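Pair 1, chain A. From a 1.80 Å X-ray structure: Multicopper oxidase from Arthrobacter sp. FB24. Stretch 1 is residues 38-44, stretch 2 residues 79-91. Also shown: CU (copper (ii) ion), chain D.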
# COMPACT_ATOMS: atom_id res chain seq x y z
N ASP A 38 30.00 -7.64 16.16
CA ASP A 38 30.11 -9.06 15.86
C ASP A 38 28.71 -9.65 15.81
O ASP A 38 27.94 -9.53 16.77
CB ASP A 38 30.90 -9.80 16.94
CG ASP A 38 32.26 -9.21 17.17
OD1 ASP A 38 32.93 -8.86 16.18
OD2 ASP A 38 32.66 -9.08 18.35
N ILE A 39 28.39 -10.29 14.69
CA ILE A 39 27.07 -10.89 14.48
C ILE A 39 27.29 -12.35 14.11
O ILE A 39 28.09 -12.66 13.21
CB ILE A 39 26.26 -10.13 13.39
CG1 ILE A 39 25.96 -8.68 13.84
CG2 ILE A 39 24.97 -10.88 13.03
CD1 ILE A 39 25.04 -7.87 12.91
N VAL A 40 26.59 -13.25 14.79
CA VAL A 40 26.71 -14.68 14.54
C VAL A 40 25.35 -15.27 14.18
O VAL A 40 24.37 -15.04 14.90
CB VAL A 40 27.27 -15.43 15.78
CG1 VAL A 40 27.43 -16.92 15.49
CG2 VAL A 40 28.62 -14.83 16.24
N ALA A 41 25.27 -16.01 13.07
CA ALA A 41 24.04 -16.75 12.75
C ALA A 41 24.02 -18.05 13.54
O ALA A 41 24.97 -18.84 13.52
CB ALA A 41 23.90 -17.00 11.24
N VAL A 42 22.95 -18.25 14.31
CA VAL A 42 22.86 -19.41 15.19
C VAL A 42 21.47 -20.03 15.10
O VAL A 42 20.47 -19.31 15.10
CB VAL A 42 23.17 -19.07 16.69
CG1 VAL A 42 24.57 -18.53 16.86
CG2 VAL A 42 22.17 -18.08 17.26
N ASP A 43 21.43 -21.36 15.04
CA ASP A 43 20.17 -22.08 15.04
C ASP A 43 19.72 -22.19 16.50
O ASP A 43 20.49 -22.60 17.36
CB ASP A 43 20.35 -23.47 14.42
CG ASP A 43 20.86 -23.41 12.98
OD1 ASP A 43 20.73 -22.35 12.33
OD2 ASP A 43 21.40 -24.43 12.51
N LYS A 44 18.48 -21.79 16.76
CA LYS A 44 17.98 -21.69 18.14
C LYS A 44 16.48 -21.92 18.15
O LYS A 44 15.77 -21.39 17.30
CB LYS A 44 18.29 -20.30 18.71
CG LYS A 44 17.89 -20.09 20.17
CD LYS A 44 18.58 -18.87 20.77
CE LYS A 44 18.12 -18.64 22.21
NZ LYS A 44 18.49 -17.29 22.72
N HIS A 79 31.25 -7.95 11.55
CA HIS A 79 32.02 -9.20 11.54
C HIS A 79 31.06 -10.35 11.70
O HIS A 79 30.62 -10.67 12.81
CB HIS A 79 33.05 -9.21 12.67
CG HIS A 79 33.94 -8.00 12.68
ND1 HIS A 79 34.98 -7.84 11.80
CD2 HIS A 79 33.92 -6.88 13.45
CE1 HIS A 79 35.56 -6.67 12.01
NE2 HIS A 79 34.94 -6.07 13.01
N PHE A 80 30.71 -10.95 10.57
CA PHE A 80 29.71 -12.01 10.50
C PHE A 80 30.37 -13.37 10.60
O PHE A 80 31.35 -13.64 9.89
CB PHE A 80 28.93 -11.90 9.18
CG PHE A 80 27.87 -12.96 9.01
CD1 PHE A 80 26.92 -13.18 10.00
CD2 PHE A 80 27.82 -13.71 7.84
CE1 PHE A 80 25.92 -14.15 9.83
CE2 PHE A 80 26.83 -14.68 7.65
CZ PHE A 80 25.88 -14.90 8.65
N THR A 81 29.86 -14.22 11.49
CA THR A 81 30.25 -15.63 11.54
C THR A 81 29.00 -16.49 11.41
O THR A 81 27.98 -16.22 12.05
CB THR A 81 31.00 -15.99 12.84
OG1 THR A 81 32.20 -15.23 12.93
CG2 THR A 81 31.36 -17.49 12.89
N ASN A 82 29.07 -17.51 10.56
CA ASN A 82 27.96 -18.43 10.38
C ASN A 82 28.19 -19.65 11.26
O ASN A 82 29.02 -20.50 10.95
CB ASN A 82 27.78 -18.84 8.91
CG ASN A 82 26.56 -19.73 8.70
OD1 ASN A 82 25.83 -20.02 9.65
ND2 ASN A 82 26.33 -20.16 7.47
N ALA A 83 27.46 -19.72 12.37
CA ALA A 83 27.51 -20.88 13.25
C ALA A 83 26.29 -21.80 13.07
O ALA A 83 26.07 -22.71 13.88
CB ALA A 83 27.65 -20.43 14.72
N GLY A 84 25.52 -21.56 12.02
CA GLY A 84 24.37 -22.40 11.67
C GLY A 84 24.72 -23.61 10.81
O GLY A 84 25.87 -23.79 10.41
N ALA A 85 23.72 -24.43 10.52
CA ALA A 85 23.90 -25.66 9.73
C ALA A 85 23.80 -25.40 8.23
O ALA A 85 24.11 -26.27 7.42
CB ALA A 85 22.88 -26.71 10.14
N HIS A 86 23.33 -24.20 7.86
CA HIS A 86 23.07 -23.85 6.46
C HIS A 86 23.88 -22.62 6.08
O HIS A 86 24.25 -21.82 6.95
CB HIS A 86 21.57 -23.57 6.26
CG HIS A 86 20.67 -24.66 6.75
ND1 HIS A 86 20.30 -24.79 8.07
CD2 HIS A 86 20.08 -25.68 6.09
CE1 HIS A 86 19.51 -25.84 8.20
NE2 HIS A 86 19.36 -26.40 7.01
N PRO A 87 24.17 -22.45 4.77
CA PRO A 87 24.83 -21.21 4.36
C PRO A 87 23.91 -20.02 4.59
O PRO A 87 22.69 -20.16 4.48
CB PRO A 87 25.05 -21.41 2.85
CG PRO A 87 23.99 -22.38 2.45
CD PRO A 87 23.91 -23.33 3.61
N HIS A 88 24.49 -18.87 4.92
CA HIS A 88 23.73 -17.66 5.18
C HIS A 88 24.52 -16.45 4.70
O HIS A 88 25.73 -16.55 4.40
CB HIS A 88 23.44 -17.50 6.69
CG HIS A 88 22.57 -18.57 7.28
ND1 HIS A 88 21.26 -18.76 6.88
CD2 HIS A 88 22.81 -19.49 8.25
CE1 HIS A 88 20.74 -19.78 7.56
NE2 HIS A 88 21.66 -20.23 8.40
N THR A 89 23.86 -15.30 4.63
CA THR A 89 24.54 -14.04 4.36
C THR A 89 23.93 -12.95 5.26
O THR A 89 22.99 -13.21 6.04
CB THR A 89 24.38 -13.60 2.87
OG1 THR A 89 23.05 -13.17 2.63
CG2 THR A 89 24.74 -14.72 1.88
N ILE A 90 24.46 -11.74 5.15
CA ILE A 90 23.73 -10.56 5.60
C ILE A 90 23.65 -9.59 4.43
O ILE A 90 24.69 -9.12 3.91
CB ILE A 90 24.36 -9.82 6.80
CG1 ILE A 90 24.72 -10.77 7.95
CG2 ILE A 90 23.42 -8.69 7.28
CD1 ILE A 90 25.42 -10.09 9.15
N HIS A 91 22.42 -9.30 4.03
CA HIS A 91 22.16 -8.27 3.06
C HIS A 91 21.60 -7.03 3.75
O HIS A 91 20.55 -7.09 4.41
CB HIS A 91 21.16 -8.78 2.01
CG HIS A 91 20.66 -7.71 1.12
ND1 HIS A 91 21.48 -7.04 0.23
CD2 HIS A 91 19.44 -7.14 1.01
CE1 HIS A 91 20.78 -6.13 -0.41
NE2 HIS A 91 19.54 -6.16 0.05
CU CU D . 20.20 -17.65 5.51
O HOH W 1 23.67 -23.05 15.17
O HOH W 2 21.27 -22.76 9.68

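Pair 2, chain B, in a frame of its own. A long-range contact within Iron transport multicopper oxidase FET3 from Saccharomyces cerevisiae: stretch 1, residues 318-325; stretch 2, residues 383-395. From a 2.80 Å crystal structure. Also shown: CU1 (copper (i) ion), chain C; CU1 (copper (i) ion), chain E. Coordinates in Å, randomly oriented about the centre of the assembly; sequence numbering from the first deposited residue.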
# COMPACT_ATOMS: atom_id res chain seq x y z
N ILE B 318 11.66 -16.91 -4.44
CA ILE B 318 11.47 -15.99 -5.54
C ILE B 318 12.53 -14.87 -5.45
O ILE B 318 12.53 -14.11 -4.48
CB ILE B 318 10.03 -15.39 -5.52
CG1 ILE B 318 8.99 -16.51 -5.55
CG2 ILE B 318 9.81 -14.41 -6.66
CD1 ILE B 318 7.60 -16.08 -5.17
N THR B 319 13.43 -14.79 -6.42
CA THR B 319 14.43 -13.73 -6.45
C THR B 319 14.12 -12.74 -7.57
O THR B 319 14.07 -13.09 -8.74
CB THR B 319 15.87 -14.28 -6.60
OG1 THR B 319 16.17 -15.12 -5.48
CG2 THR B 319 16.90 -13.15 -6.63
N VAL B 320 13.89 -11.49 -7.19
CA VAL B 320 13.60 -10.46 -8.18
C VAL B 320 14.53 -9.26 -8.06
O VAL B 320 14.80 -8.78 -6.96
CB VAL B 320 12.12 -10.01 -8.13
CG1 VAL B 320 11.19 -11.17 -8.48
CG2 VAL B 320 11.76 -9.45 -6.77
N ASP B 321 15.03 -8.80 -9.20
CA ASP B 321 15.82 -7.57 -9.26
C ASP B 321 14.93 -6.43 -9.73
O ASP B 321 14.14 -6.60 -10.66
CB ASP B 321 17.04 -7.73 -10.18
CG ASP B 321 18.07 -8.72 -9.63
OD1 ASP B 321 17.85 -9.30 -8.53
OD2 ASP B 321 19.10 -8.94 -10.29
N VAL B 322 15.05 -5.29 -9.07
CA VAL B 322 14.25 -4.12 -9.37
C VAL B 322 15.08 -3.08 -10.11
O VAL B 322 16.09 -2.61 -9.60
CB VAL B 322 13.70 -3.48 -8.09
CG1 VAL B 322 12.97 -2.19 -8.42
CG2 VAL B 322 12.78 -4.45 -7.36
N VAL B 323 14.65 -2.73 -11.32
CA VAL B 323 15.32 -1.70 -12.10
C VAL B 323 14.32 -0.92 -12.96
O VAL B 323 13.25 -1.44 -13.30
CB VAL B 323 16.46 -2.31 -12.97
CG1 VAL B 323 15.91 -3.06 -14.18
CG2 VAL B 323 17.43 -1.23 -13.40
N MET B 324 14.67 0.33 -13.27
CA MET B 324 13.95 1.13 -14.24
C MET B 324 14.71 1.09 -15.56
O MET B 324 15.95 1.16 -15.56
CB MET B 324 13.82 2.58 -13.74
CG MET B 324 12.53 2.89 -12.96
SD MET B 324 12.19 1.74 -11.62
CE MET B 324 10.92 2.65 -10.74
N ASP B 325 14.00 0.96 -16.67
CA ASP B 325 14.64 0.99 -18.00
C ASP B 325 13.70 1.41 -19.13
O ASP B 325 12.48 1.28 -19.02
CB ASP B 325 15.25 -0.37 -18.34
CG ASP B 325 16.31 -0.26 -19.41
OD1 ASP B 325 16.55 -1.24 -20.14
OD2 ASP B 325 16.89 0.83 -19.52
N VAL B 383 13.14 -12.72 -2.31
CA VAL B 383 14.40 -11.99 -2.28
C VAL B 383 14.29 -10.84 -3.27
O VAL B 383 14.09 -11.05 -4.47
CB VAL B 383 15.61 -12.89 -2.65
CG1 VAL B 383 16.91 -12.09 -2.60
CG2 VAL B 383 15.69 -14.10 -1.73
N LEU B 384 14.41 -9.62 -2.76
CA LEU B 384 14.30 -8.46 -3.60
C LEU B 384 15.62 -7.69 -3.61
O LEU B 384 16.10 -7.27 -2.56
CB LEU B 384 13.13 -7.59 -3.13
CG LEU B 384 12.75 -6.37 -3.98
CD1 LEU B 384 11.26 -6.24 -4.07
CD2 LEU B 384 13.36 -5.10 -3.45
N ASN B 385 16.20 -7.55 -4.80
CA ASN B 385 17.45 -6.82 -5.00
C ASN B 385 17.23 -5.50 -5.76
O ASN B 385 16.99 -5.51 -6.98
CB ASN B 385 18.44 -7.70 -5.77
CG ASN B 385 18.71 -9.01 -5.09
OD1 ASN B 385 19.05 -9.05 -3.90
ND2 ASN B 385 18.58 -10.11 -5.83
N ASN B 386 17.32 -4.38 -5.05
CA ASN B 386 17.18 -3.06 -5.68
C ASN B 386 18.40 -2.67 -6.50
O ASN B 386 19.49 -2.47 -5.96
CB ASN B 386 16.91 -1.97 -4.64
CG ASN B 386 16.43 -0.67 -5.28
OD1 ASN B 386 15.97 -0.66 -6.41
ND2 ASN B 386 16.54 0.43 -4.54
N GLN B 387 18.20 -2.58 -7.81
CA GLN B 387 19.26 -2.15 -8.72
C GLN B 387 19.09 -0.66 -9.03
O GLN B 387 19.89 -0.07 -9.75
CB GLN B 387 19.17 -2.95 -10.01
CG GLN B 387 20.47 -3.54 -10.47
CD GLN B 387 20.74 -4.89 -9.86
OE1 GLN B 387 19.81 -5.61 -9.48
NE2 GLN B 387 22.01 -5.25 -9.75
N ASP B 388 18.02 -0.08 -8.49
CA ASP B 388 17.67 1.33 -8.66
C ASP B 388 18.17 2.15 -7.47
O ASP B 388 18.25 1.63 -6.35
CB ASP B 388 16.14 1.47 -8.78
CG ASP B 388 15.69 2.93 -8.85
OD1 ASP B 388 16.05 3.61 -9.84
OD2 ASP B 388 14.98 3.40 -7.93
N THR B 389 18.47 3.43 -7.68
CA THR B 389 19.06 4.24 -6.60
C THR B 389 18.03 4.87 -5.67
O THR B 389 18.38 5.73 -4.87
CB THR B 389 20.04 5.33 -7.10
OG1 THR B 389 19.30 6.39 -7.71
CG2 THR B 389 21.03 4.79 -8.08
N GLY B 390 16.77 4.44 -5.76
CA GLY B 390 15.72 5.00 -4.90
C GLY B 390 15.21 4.06 -3.81
O GLY B 390 15.56 2.88 -3.78
N THR B 391 14.38 4.60 -2.92
CA THR B 391 13.69 3.80 -1.90
C THR B 391 12.34 3.38 -2.44
O THR B 391 11.65 4.18 -3.06
CB THR B 391 13.42 4.62 -0.65
OG1 THR B 391 14.66 4.95 -0.02
CG2 THR B 391 12.58 3.82 0.33
N HIS B 392 11.94 2.13 -2.21
CA HIS B 392 10.63 1.66 -2.62
C HIS B 392 9.97 0.90 -1.48
O HIS B 392 10.59 0.02 -0.86
CB HIS B 392 10.73 0.71 -3.80
CG HIS B 392 11.55 1.24 -4.92
ND1 HIS B 392 11.00 1.77 -6.06
CD2 HIS B 392 12.89 1.31 -5.08
CE1 HIS B 392 11.96 2.15 -6.88
NE2 HIS B 392 13.12 1.88 -6.31
N PRO B 393 8.71 1.24 -1.20
CA PRO B 393 7.95 0.46 -0.25
C PRO B 393 7.13 -0.63 -0.97
O PRO B 393 6.16 -0.34 -1.65
CB PRO B 393 7.04 1.51 0.39
CG PRO B 393 6.88 2.57 -0.68
CD PRO B 393 7.92 2.35 -1.74
N PHE B 394 7.55 -1.87 -0.84
CA PHE B 394 6.82 -2.96 -1.45
C PHE B 394 5.80 -3.51 -0.49
O PHE B 394 6.03 -3.59 0.72
CB PHE B 394 7.76 -4.06 -1.93
CG PHE B 394 8.59 -3.65 -3.10
CD1 PHE B 394 9.86 -3.11 -2.92
CD2 PHE B 394 8.09 -3.75 -4.40
CE1 PHE B 394 10.61 -2.70 -4.01
CE2 PHE B 394 8.85 -3.34 -5.49
CZ PHE B 394 10.12 -2.82 -5.29
N HIS B 395 4.65 -3.88 -1.05
CA HIS B 395 3.55 -4.35 -0.27
C HIS B 395 3.04 -5.67 -0.83
O HIS B 395 3.06 -5.89 -2.06
CB HIS B 395 2.46 -3.28 -0.21
CG HIS B 395 1.11 -3.81 0.17
ND1 HIS B 395 0.85 -4.35 1.41
CD2 HIS B 395 -0.03 -3.91 -0.54
CE1 HIS B 395 -0.40 -4.75 1.45
NE2 HIS B 395 -0.96 -4.49 0.28
CU CU1 C . 8.95 2.05 -6.21
CU CU1 E . -3.00 -4.41 0.08

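Fourteen central residues superpose (N, CA, C) with an RMSD of 0.7 Å, and in both pairs a strand of stretch 1 runs parallel to the first strand of stretch 2, with N-to-C directions 18° apart in pair 1 and 24° in pair 2. The register is the same: four parallel bridges, Asp A38–His A79 through Ala A41–Asn A82, coincide with Thr B319–Val B383 through Val B322–Asn B386. The hydrogen-bond ladder follows. Ile A39 N donates to His A79 O (2.9 Å), as Val B320 N does to Val B383 O (2.8 Å); Thr A81 N to Ile A39 O and Asn B385 N to Val B320 O both measure 2.9 Å; so do Ala A41 N to Thr A81 O and Val B322 N to Asn B385 O. The last rung reaches past the bridges: Ala A83 N to Ala A41 O (2.9 Å, 133°) matches Gln B387 N to Val B322 O (2.8 Å, 147°).

On the face carrying Ile A39 and Ala A41, the same space is filled by a different pairing of sizes. In pair 1 the small Ala A41 CB meets the edge of the Phe A80 ring at CE1, 3.8 Å away. In pair 2 the matched positions hold Val B322 and Leu B384, so the bulk is divided differently: Val B322 CG2 lies 3.9 Å from Leu B384 CG and also reaches Phe B394 CZ at 3.7 Å. Val B322 has 108 Å² covered by the other stretch, against 82 Å² for Ala A41.

On the other face, Val A40 packs its CG1 against Ala A83 CB (3.6 Å). The matched Asp B321 makes a polar contact instead, accepting from Asn B385 ND2 at its OD1 (2.9 Å, 162°), where pair 1 has Thr A81.

An asparagine occupies the matched position in both pairs, Asn A82 and Asn B386, and its side chain hydrogen-bonds along the turn. Asn A82 OD1 accepts from Gly A84 N (2.8 Å) and its ND2 donates to His A86 O (2.7 Å, 177°); Asn B386 OD1 accepts from Asp B388 N (3.0 Å), while ND2 to Gly B390 O (2.7 Å, 124°) is weak.

Beyond it, the matched histidines His A88 and His B392 each bind copper through ND1 at 2.1 Å, but their NE2 atoms are satisfied differently. Asp A43 OD1 and His A88 NE2 share water 2, at 2.7 and 2.9 Å. In pair 2 Met B324 takes the aspartate's place, its CE 4.0 Å from His B392 CE1 at the ring edge, and His B392 NE2 donates directly to Asp B388 OD2 (2.9 Å). The carboxylate thus comes from the turn, at the position of Gly A84.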